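Local coordinates for protein DyP2 (Amycolatopsis sp. ATCC 39116, PDB 4G2C) that probably uses a bound haem to oxidise dyes and lignin-related compounds with peroxide, as a dye-decolourising peroxidase from a lignin-reactive actinobacterium, at residues T37-S42 against F226-V231; I58-V63 against R95-E100; E251-P256 against F267-V272. One frame throughout, in Å; residues are numbered along the deposited sequence.

Contact 1 of 3, residues T37-S42 against F226-V231; sequences TLSWKS and FLTEDV
Two backbone hydrogen bonds tie L38 into the turn that begins helix 228-237. The N-H of L38 reaches F226 O at 2.9 Å, and T228 N returns a bond to L38 O at 2.8 Å. Together they make a single beta bridge between L38 and L227, the residue at the helix N-cap.

A carboxylate provides the second grip. The E229 chain bends at chi2 (77°), which turns the carboxylate to the amides of W40 and K41. OE2 accepts from K41 N at 3.0 Å in a nearly straight bond that comes from above the carboxylate plane, not within it, and OE1 takes a weak one from W40 N. Glutamate suits the place because its two oxygens can serve successive amides. K41 NZ forms a salt bridge with E102 of helix 94-107.

Apolar contact is lighter: L227 CD1 meets W40 CD1 at 4.1 Å, and L227 CD2 lies near L38 CD2. The W40 indole stands about 49° from the E229 carboxylate plane, with K41 CG over the centre of one face.

Across this contact the loop is therefore held mainly by polar bonds, and for the E229 carboxylate one firm and one weak amide N-H would probably favour the ionised form.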
loop_
_atom_site.group_PDB
_atom_site.type_symbol
_atom_site.label_atom_id
_atom_site.label_comp_id
_atom_site.label_asym_id
_atom_site.label_seq_id
_atom_site.Cartn_x
_atom_site.Cartn_y
_atom_site.Cartn_z
ATOM N N THR A 37 -14.093 -12.589 7.942
ATOM C CA THR A 37 -13.027 -13.212 7.186
ATOM C C THR A 37 -13.528 -14.518 6.604
ATOM O O THR A 37 -14.584 -15.025 7.001
ATOM C CB THR A 37 -11.800 -13.496 8.068
ATOM O OG1 THR A 37 -12.201 -14.329 9.158
ATOM C CG2 THR A 37 -11.212 -12.196 8.615
ATOM N N LEU A 38 -12.768 -15.057 5.657
ATOM C CA LEU A 38 -13.136 -16.303 5.010
ATOM C C LEU A 38 -12.098 -17.401 5.245
ATOM O O LEU A 38 -10.893 -17.154 5.180
ATOM C CB LEU A 38 -13.305 -16.076 3.509
ATOM C CG LEU A 38 -13.404 -17.348 2.664
ATOM C CD1 LEU A 38 -14.854 -17.905 2.633
ATOM C CD2 LEU A 38 -12.885 -17.065 1.263
ATOM N N SER A 39 -12.574 -18.614 5.521
ATOM C CA SER A 39 -11.705 -19.778 5.604
ATOM C C SER A 39 -11.624 -20.371 4.197
ATOM O O SER A 39 -12.501 -21.135 3.777
ATOM C CB SER A 39 -12.255 -20.795 6.611
ATOM O OG SER A 39 -12.674 -20.154 7.816
ATOM N N TRP A 40 -10.586 -19.985 3.454
ATOM C CA TRP A 40 -10.524 -20.335 2.041
ATOM C C TRP A 40 -10.451 -21.851 1.805
ATOM O O TRP A 40 -10.913 -22.350 0.779
ATOM C CB TRP A 40 -9.383 -19.596 1.319
ATOM C CG TRP A 40 -8.010 -20.184 1.501
ATOM C CD1 TRP A 40 -7.067 -19.807 2.431
ATOM C CD2 TRP A 40 -7.403 -21.226 0.715
ATOM N NE1 TRP A 40 -5.923 -20.569 2.277
ATOM C CE2 TRP A 40 -6.100 -21.435 1.228
ATOM C CE3 TRP A 40 -7.836 -22.006 -0.368
ATOM C CZ2 TRP A 40 -5.230 -22.404 0.698
ATOM C CZ3 TRP A 40 -6.958 -22.972 -0.900
ATOM C CH2 TRP A 40 -5.674 -23.155 -0.362
ATOM N N LYS A 41 -9.896 -22.581 2.760
ATOM C CA LYS A 41 -9.706 -24.014 2.569
ATOM C C LYS A 41 -10.997 -24.811 2.692
ATOM O O LYS A 41 -11.090 -25.924 2.197
ATOM C CB LYS A 41 -8.676 -24.554 3.556
ATOM C CG LYS A 41 -7.245 -24.117 3.262
ATOM C CD LYS A 41 -6.260 -24.818 4.185
ATOM C CE LYS A 41 -4.811 -24.486 3.827
ATOM N NZ LYS A 41 -3.833 -25.234 4.682
ATOM N N SER A 42 -11.993 -24.256 3.366
ATOM C CA SER A 42 -13.228 -25.000 3.578
ATOM C C SER A 42 -14.424 -24.224 3.051
ATOM O O SER A 42 -15.568 -24.557 3.339
ATOM C CB SER A 42 -13.413 -25.352 5.063
ATOM O OG SER A 42 -13.607 -24.186 5.845
ATOM N N PHE A 226 -7.785 -10.997 5.467
ATOM C CA PHE A 226 -9.145 -11.348 5.077
ATOM C C PHE A 226 -9.402 -12.850 5.178
ATOM O O PHE A 226 -10.540 -13.296 5.144
ATOM C CB PHE A 226 -9.433 -10.853 3.650
ATOM C CG PHE A 226 -9.086 -9.412 3.434
ATOM C CD1 PHE A 226 -9.909 -8.408 3.929
ATOM C CD2 PHE A 226 -7.908 -9.052 2.769
ATOM C CE1 PHE A 226 -9.581 -7.067 3.748
ATOM C CE2 PHE A 226 -7.576 -7.719 2.577
ATOM C CZ PHE A 226 -8.420 -6.719 3.063
ATOM N N LEU A 227 -8.331 -13.623 5.289
ATOM C CA LEU A 227 -8.419 -15.079 5.318
ATOM C C LEU A 227 -8.128 -15.600 6.718
ATOM O O LEU A 227 -7.166 -15.180 7.376
ATOM C CB LEU A 227 -7.441 -15.696 4.310
ATOM C CG LEU A 227 -7.623 -15.134 2.893
ATOM C CD1 LEU A 227 -6.650 -15.778 1.901
ATOM C CD2 LEU A 227 -9.065 -15.314 2.439
ATOM N N THR A 228 -8.976 -16.510 7.172
ATOM C CA THR A 228 -8.877 -17.010 8.530
ATOM C C THR A 228 -7.567 -17.748 8.703
ATOM O O THR A 228 -6.977 -17.720 9.779
ATOM C CB THR A 228 -10.057 -17.943 8.861
ATOM O OG1 THR A 228 -11.278 -17.193 8.784
ATOM C CG2 THR A 228 -9.913 -18.505 10.258
ATOM N N GLU A 229 -7.125 -18.402 7.626
ATOM C CA GLU A 229 -5.864 -19.143 7.604
ATOM C C GLU A 229 -4.680 -18.187 7.791
ATOM O O GLU A 229 -3.625 -18.573 8.299
ATOM C CB GLU A 229 -5.694 -19.903 6.270
ATOM C CG GLU A 229 -6.659 -21.084 6.028
ATOM C CD GLU A 229 -8.070 -20.666 5.611
ATOM O OE1 GLU A 229 -8.326 -19.456 5.448
ATOM O OE2 GLU A 229 -8.931 -21.560 5.447
ATOM N N ASP A 230 -4.846 -16.948 7.344
ATOM C CA ASP A 230 -3.809 -15.940 7.537
ATOM C C ASP A 230 -3.814 -15.467 8.996
ATOM O O ASP A 230 -2.767 -15.231 9.586
ATOM C CB ASP A 230 -4.006 -14.757 6.584
ATOM C CG ASP A 230 -3.358 -14.981 5.210
ATOM O OD1 ASP A 230 -2.513 -15.892 5.070
ATOM O OD2 ASP A 230 -3.672 -14.214 4.277
ATOM N N VAL A 231 -5.000 -15.359 9.586
ATOM C CA VAL A 231 -5.078 -14.940 10.975
ATOM C C VAL A 231 -4.487 -16.015 11.888
ATOM O O VAL A 231 -3.768 -15.705 12.843
ATOM C CB VAL A 231 -6.500 -14.538 11.394
ATOM C CG1 VAL A 231 -6.507 -14.070 12.839
ATOM C CG2 VAL A 231 -7.028 -13.437 10.473
#

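Contact 2 of 3, residues I58-V63 against R95-E100; sequences ILKAHV and RTHLQE. With ACT (acetate ion), chain X.
H62 and H97 both set CG anti to the backbone N (chi1 -162° and 173°), which carries each imidazole out from its own backbone to meet the other. The rings form an offset stack, centroids 4.3 Å apart and planes at 24°, in which H62 CD2 lies over one face of H97, toward its rim and 3.3 Å from H97 NE2. At the edge of the H97 ring, CE1 lies 3.3 Å from A61 O and also near K60 O. Both H97 nitrogens bond waters in the ring plane: the one at ND1 also gives a weak bond to K60 O, while the one at NE2 accepts from V63 N. Histidine suits this place by offering a flat face for stacking and two ring nitrogens for waters.

The contact lays the loop between helix 45-53 and strand 66-74 against helix 94-107, within the ferredoxin-like alpha+beta domain of the DyP family. Here H62 ND1 donates to V63 O at 2.8 Å, almost exactly in its ring plane, and NE2 is hydrogen-bonded to K92 NZ; the two bonds together fix the ring's rotation. Replacing H62 by alanine would probably cost H97 its stacking partner and leave V63 O and K92 without the imidazole. Beside the rings, K60 CB rests on L98 CD2 at 3.9 Å, while K60 NZ forms a salt bridge with D230. A61 N donates to O of an acetate ion, probably from the crystallisation liquor, at 2.8 Å.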
loop_
_atom_site.group_PDB
_atom_site.type_symbol
_atom_site.label_atom_id
_atom_site.label_comp_id
_atom_site.label_asym_id
_atom_site.label_seq_id
_atom_site.Cartn_x
_atom_site.Cartn_y
_atom_site.Cartn_z
ATOM N N ILE A 58 -5.289 -9.784 -4.261
ATOM C CA ILE A 58 -6.304 -8.979 -3.605
ATOM C C ILE A 58 -6.518 -9.419 -2.152
ATOM O O ILE A 58 -6.197 -8.680 -1.236
ATOM C CB ILE A 58 -7.633 -8.947 -4.405
ATOM C CG1 ILE A 58 -7.419 -8.273 -5.770
ATOM C CG2 ILE A 58 -8.695 -8.188 -3.628
ATOM C CD1 ILE A 58 -8.546 -8.523 -6.800
ATOM N N LEU A 59 -7.051 -10.617 -1.948
ATOM C CA LEU A 59 -7.249 -11.142 -0.592
ATOM C C LEU A 59 -5.914 -11.527 0.077
ATOM O O LEU A 59 -5.828 -11.658 1.299
ATOM C CB LEU A 59 -8.207 -12.342 -0.595
ATOM C CG LEU A 59 -9.696 -12.170 -0.911
ATOM C CD1 LEU A 59 -10.374 -13.521 -0.969
ATOM C CD2 LEU A 59 -10.429 -11.267 0.108
ATOM N N LYS A 60 -4.880 -11.697 -0.735
ATOM C CA LYS A 60 -3.562 -12.099 -0.251
ATOM C C LYS A 60 -2.522 -11.605 -1.255
ATOM O O LYS A 60 -2.613 -11.924 -2.433
ATOM C CB LYS A 60 -3.503 -13.623 -0.186
ATOM C CG LYS A 60 -2.116 -14.205 0.064
ATOM C CD LYS A 60 -1.953 -14.496 1.515
ATOM C CE LYS A 60 -0.570 -14.994 1.848
ATOM N NZ LYS A 60 -0.275 -14.619 3.253
ATOM N N ALA A 61 -1.539 -10.832 -0.804
ATOM C CA ALA A 61 -0.561 -10.245 -1.723
ATOM C C ALA A 61 0.141 -11.299 -2.594
ATOM O O ALA A 61 0.314 -12.432 -2.177
ATOM C CB ALA A 61 0.472 -9.422 -0.949
ATOM N N HIS A 62 0.538 -10.936 -3.808
ATOM C CA HIS A 62 1.312 -11.856 -4.634
ATOM C C HIS A 62 2.772 -11.424 -4.577
ATOM O O HIS A 62 3.065 -10.230 -4.536
ATOM C CB HIS A 62 0.794 -11.866 -6.071
ATOM C CG HIS A 62 1.229 -13.057 -6.875
ATOM N ND1 HIS A 62 2.526 -13.233 -7.312
ATOM C CD2 HIS A 62 0.531 -14.125 -7.335
ATOM C CE1 HIS A 62 2.609 -14.356 -8.001
ATOM N NE2 HIS A 62 1.414 -14.918 -8.024
ATOM N N VAL A 63 3.679 -12.391 -4.523
ATOM C CA VAL A 63 5.103 -12.096 -4.595
ATOM C C VAL A 63 5.328 -11.346 -5.889
ATOM O O VAL A 63 4.822 -11.748 -6.939
ATOM C CB VAL A 63 5.956 -13.396 -4.612
ATOM C CG1 VAL A 63 5.701 -14.189 -5.906
ATOM C CG2 VAL A 63 7.444 -13.079 -4.448
ATOM N N ARG A 95 -7.926 -18.578 -5.916
ATOM C CA ARG A 95 -7.766 -19.907 -5.322
ATOM C C ARG A 95 -6.505 -20.635 -5.806
ATOM O O ARG A 95 -5.764 -21.213 -5.000
ATOM C CB ARG A 95 -8.987 -20.794 -5.564
ATOM C CG ARG A 95 -8.862 -22.136 -4.828
ATOM C CD ARG A 95 -9.824 -23.200 -5.349
ATOM N NE ARG A 95 -11.222 -22.818 -5.171
ATOM C CZ ARG A 95 -11.888 -22.938 -4.026
ATOM N NH1 ARG A 95 -11.277 -23.427 -2.947
ATOM N NH2 ARG A 95 -13.163 -22.562 -3.962
ATOM N N THR A 96 -6.257 -20.616 -7.113
ATOM C CA THR A 96 -5.023 -21.213 -7.619
ATOM C C THR A 96 -3.809 -20.550 -6.956
ATOM O O THR A 96 -2.824 -21.217 -6.619
ATOM C CB THR A 96 -4.899 -21.087 -9.149
ATOM O OG1 THR A 96 -5.964 -21.811 -9.779
ATOM C CG2 THR A 96 -3.566 -21.650 -9.619
ATOM N N HIS A 97 -3.869 -19.235 -6.779
ATOM C CA HIS A 97 -2.741 -18.537 -6.174
ATOM C C HIS A 97 -2.517 -19.040 -4.748
ATOM O O HIS A 97 -1.388 -19.279 -4.331
ATOM C CB HIS A 97 -2.955 -17.022 -6.161
ATOM C CG HIS A 97 -1.903 -16.283 -5.390
ATOM N ND1 HIS A 97 -2.174 -15.153 -4.650
ATOM C CD2 HIS A 97 -0.580 -16.524 -5.237
ATOM C CE1 HIS A 97 -1.063 -14.731 -4.070
ATOM N NE2 HIS A 97 -0.082 -15.546 -4.409
ATOM N N LEU A 98 -3.611 -19.204 -4.015
ATOM C CA LEU A 98 -3.549 -19.617 -2.616
ATOM C C LEU A 98 -2.933 -21.008 -2.487
ATOM O O LEU A 98 -2.080 -21.260 -1.623
ATOM C CB LEU A 98 -4.947 -19.563 -1.993
ATOM C CG LEU A 98 -5.453 -18.127 -1.791
ATOM C CD1 LEU A 98 -6.895 -18.084 -1.297
ATOM C CD2 LEU A 98 -4.527 -17.381 -0.832
ATOM N N GLN A 99 -3.364 -21.897 -3.374
ATOM C CA GLN A 99 -2.844 -23.248 -3.452
ATOM C C GLN A 99 -1.353 -23.177 -3.686
ATOM O O GLN A 99 -0.574 -23.852 -3.015
ATOM C CB GLN A 99 -3.511 -23.976 -4.613
ATOM C CG GLN A 99 -3.765 -25.443 -4.374
ATOM C CD GLN A 99 -4.839 -25.990 -5.304
ATOM O OE1 GLN A 99 -5.905 -25.382 -5.474
ATOM N NE2 GLN A 99 -4.566 -27.137 -5.908
ATOM N N GLU A 100 -0.946 -22.342 -4.631
ATOM C CA GLU A 100 0.482 -22.149 -4.869
ATOM C C GLU A 100 1.172 -21.694 -3.581
ATOM O O GLU A 100 2.205 -22.245 -3.202
ATOM C CB GLU A 100 0.733 -21.169 -6.018
ATOM C CG GLU A 100 0.321 -21.685 -7.396
ATOM C CD GLU A 100 0.611 -20.684 -8.518
ATOM O OE1 GLU A 100 1.071 -19.551 -8.243
ATOM O OE2 GLU A 100 0.382 -21.034 -9.689
HETATM C C ACT X . -1.773 -10.292 3.011
HETATM O O ACT X . -1.198 -10.152 1.907
HETATM O OXT ACT X . -2.896 -9.735 3.129
HETATM C CH3 ACT X . -1.146 -11.088 4.121
HETATM O O HOH W 1 -4.730 -14.105 -3.748
HETATM O O HOH W 2 2.776 -15.078 -3.878
#

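Contact 3 of 3, residues E251-P256 against F267-V272; sequences EQVLVP and FGSYFV
An antiparallel beta hairpin joins V255 and P256 to F267 and G268, at the margin of the sheet in which strand 267-278 also pairs with strands 402-409 and 474-484. V255 and G268 form the hydrogen-bonded pair: G268 N donates to V255 O at 2.7 Å, and V255 N returns a more bent bond to G268 O at 2.8 Å, with an angle of 147° at the hydrogen. P256 and F267 follow as a non-hydrogen-bonded pair, a position that a proline, with no N-H to give, can occupy without costing the strands a bond.

Beyond the short strand, a side-chain bond follows the beta pairs. S269 sets OG anti to its own N (chi1 -170°), which carries the hydroxyl across to V253 O, 2.7 Å away and tilted 26° from the carbonyl plane; serine suits the spot as a small donor for a buried carbonyl. OG also makes a weak hydrogen bond with N409 O.

Apolar groups pack around these bonds. The F267 ring runs obliquely beside P256, with CE2 at 4.0 Å from P256 CG, and its CD2 lies the same distance from L254 CB; M50 of helix 45-53 touches both F267 and L254. V255 CG2 meets Y270 CE2 at 3.9 Å, the valine branch and the tyrosine crossing at about a right angle, while the phenol OH is hydrogen-bonded to D134 N.

In this largely buried setting, V253 O and V255 O each accept a hydrogen bond of 2.7 Å, from S269 OG and G268 N, which satisfies these carbonyls where loop gives way to strand.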
loop_
_atom_site.group_PDB
_atom_site.type_symbol
_atom_site.label_atom_id
_atom_site.label_comp_id
_atom_site.label_asym_id
_atom_site.label_seq_id
_atom_site.Cartn_x
_atom_site.Cartn_y
_atom_site.Cartn_z
ATOM N N GLU A 251 -15.895 -7.496 3.032
ATOM C CA GLU A 251 -16.431 -6.217 2.548
ATOM C C GLU A 251 -15.408 -5.075 2.622
ATOM O O GLU A 251 -15.637 -3.997 2.081
ATOM C CB GLU A 251 -17.690 -5.821 3.322
ATOM C CG GLU A 251 -17.404 -5.447 4.775
ATOM C CD GLU A 251 -18.672 -5.330 5.611
ATOM O OE1 GLU A 251 -19.770 -5.243 5.023
ATOM O OE2 GLU A 251 -18.572 -5.334 6.853
ATOM N N GLN A 252 -14.302 -5.281 3.320
ATOM C CA GLN A 252 -13.293 -4.219 3.413
ATOM C C GLN A 252 -12.363 -4.175 2.181
ATOM O O GLN A 252 -11.443 -3.374 2.124
ATOM C CB GLN A 252 -12.476 -4.326 4.707
ATOM C CG GLN A 252 -11.771 -3.015 5.080
ATOM C CD GLN A 252 -11.608 -2.825 6.579
ATOM O OE1 GLN A 252 -12.434 -3.283 7.369
ATOM N NE2 GLN A 252 -10.533 -2.157 6.978
ATOM N N VAL A 253 -12.608 -5.040 1.200
ATOM C CA VAL A 253 -11.771 -5.069 0.011
ATOM C C VAL A 253 -12.562 -5.486 -1.224
ATOM O O VAL A 253 -12.340 -4.958 -2.304
ATOM C CB VAL A 253 -10.523 -5.977 0.211
ATOM C CG1 VAL A 253 -10.929 -7.438 0.394
ATOM C CG2 VAL A 253 -9.554 -5.821 -0.944
ATOM N N LEU A 254 -13.504 -6.414 -1.064
ATOM C CA LEU A 254 -14.233 -6.929 -2.216
ATOM C C LEU A 254 -15.480 -6.116 -2.547
ATOM O O LEU A 254 -16.170 -5.599 -1.658
ATOM C CB LEU A 254 -14.626 -8.382 -2.009
ATOM C CG LEU A 254 -13.494 -9.388 -1.829
ATOM C CD1 LEU A 254 -14.066 -10.805 -1.675
ATOM C CD2 LEU A 254 -12.526 -9.324 -3.011
ATOM N N VAL A 255 -15.759 -6.041 -3.843
ATOM C CA VAL A 255 -16.898 -5.319 -4.393
ATOM C C VAL A 255 -17.517 -6.222 -5.464
ATOM O O VAL A 255 -16.795 -6.809 -6.273
ATOM C CB VAL A 255 -16.427 -4.013 -5.090
ATOM C CG1 VAL A 255 -17.592 -3.222 -5.592
ATOM C CG2 VAL A 255 -15.557 -3.157 -4.142
ATOM N N PRO A 256 -18.851 -6.352 -5.466
ATOM C CA PRO A 256 -19.507 -7.091 -6.548
ATOM C C PRO A 256 -19.098 -6.482 -7.882
ATOM O O PRO A 256 -19.051 -5.262 -7.997
ATOM C CB PRO A 256 -20.998 -6.857 -6.285
ATOM C CG PRO A 256 -21.081 -6.540 -4.777
ATOM C CD PRO A 256 -19.793 -5.870 -4.434
ATOM N N PHE A 267 -16.607 -11.027 -8.162
ATOM C CA PHE A 267 -16.154 -9.888 -7.364
ATOM C C PHE A 267 -14.879 -9.225 -7.867
ATOM O O PHE A 267 -14.010 -9.871 -8.451
ATOM C CB PHE A 267 -15.959 -10.310 -5.902
ATOM C CG PHE A 267 -17.247 -10.507 -5.157
ATOM C CD1 PHE A 267 -17.975 -11.684 -5.304
ATOM C CD2 PHE A 267 -17.735 -9.510 -4.317
ATOM C CE1 PHE A 267 -19.168 -11.874 -4.619
ATOM C CE2 PHE A 267 -18.929 -9.683 -3.633
ATOM C CZ PHE A 267 -19.650 -10.870 -3.781
ATOM N N GLY A 268 -14.762 -7.927 -7.596
ATOM C CA GLY A 268 -13.543 -7.199 -7.891
ATOM C C GLY A 268 -13.129 -6.278 -6.754
ATOM O O GLY A 268 -13.660 -6.364 -5.644
ATOM N N SER A 269 -12.168 -5.403 -7.034
ATOM C CA SER A 269 -11.727 -4.431 -6.060
ATOM C C SER A 269 -11.167 -3.181 -6.750
ATOM O O SER A 269 -10.568 -3.277 -7.817
ATOM C CB SER A 269 -10.675 -5.071 -5.139
ATOM O OG SER A 269 -10.385 -4.227 -4.042
ATOM N N TYR A 270 -11.380 -2.017 -6.134
ATOM C CA TYR A 270 -10.747 -0.761 -6.551
ATOM C C TYR A 270 -9.248 -0.713 -6.205
ATOM O O TYR A 270 -8.797 -1.227 -5.154
ATOM C CB TYR A 270 -11.457 0.448 -5.930
ATOM C CG TYR A 270 -12.883 0.583 -6.357
ATOM C CD1 TYR A 270 -13.213 1.131 -7.599
ATOM C CD2 TYR A 270 -13.915 0.147 -5.533
ATOM C CE1 TYR A 270 -14.536 1.248 -7.997
ATOM C CE2 TYR A 270 -15.227 0.262 -5.914
ATOM C CZ TYR A 270 -15.535 0.805 -7.147
ATOM O OH TYR A 270 -16.854 0.915 -7.531
ATOM N N PHE A 271 -8.490 -0.080 -7.095
ATOM C CA PHE A 271 -7.028 -0.154 -7.065
ATOM C C PHE A 271 -6.447 1.238 -7.183
ATOM O O PHE A 271 -6.754 1.960 -8.132
ATOM C CB PHE A 271 -6.553 -1.035 -8.226
ATOM C CG PHE A 271 -5.062 -1.257 -8.283
ATOM C CD1 PHE A 271 -4.421 -2.031 -7.327
ATOM C CD2 PHE A 271 -4.310 -0.734 -9.333
ATOM C CE1 PHE A 271 -3.062 -2.246 -7.399
ATOM C CE2 PHE A 271 -2.953 -0.952 -9.418
ATOM C CZ PHE A 271 -2.323 -1.706 -8.453
ATOM N N VAL A 272 -5.639 1.627 -6.199
ATOM C CA VAL A 272 -4.934 2.909 -6.234
ATOM C C VAL A 272 -3.527 2.658 -6.718
ATOM O O VAL A 272 -2.837 1.816 -6.155
ATOM C CB VAL A 272 -4.787 3.545 -4.830
ATOM C CG1 VAL A 272 -4.331 5.005 -4.950
ATOM C CG2 VAL A 272 -6.069 3.443 -4.044
#

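How the contacts relate
Contact 2 is nested in the chain loop closed by contact 1, and contact 3 follows both; their centres lie 12 to 17 Å apart. Contact 1 packs against helix 94-107 of contact 2, where L98 meets W40 and L227, and a salt bridge from K60 to D230 ties the loop 58-63 to helix 228-237. Contact 3 joins them through V253, which packs on F226 of contact 1 and on I58 and L59 of contact 2. The N-terminal loop, the DyP-family alpha+beta domain and the sheet containing strand 267-278 are thus packed together, with side chains F226, A61 and V253 about 11 to 13 Å from the haem.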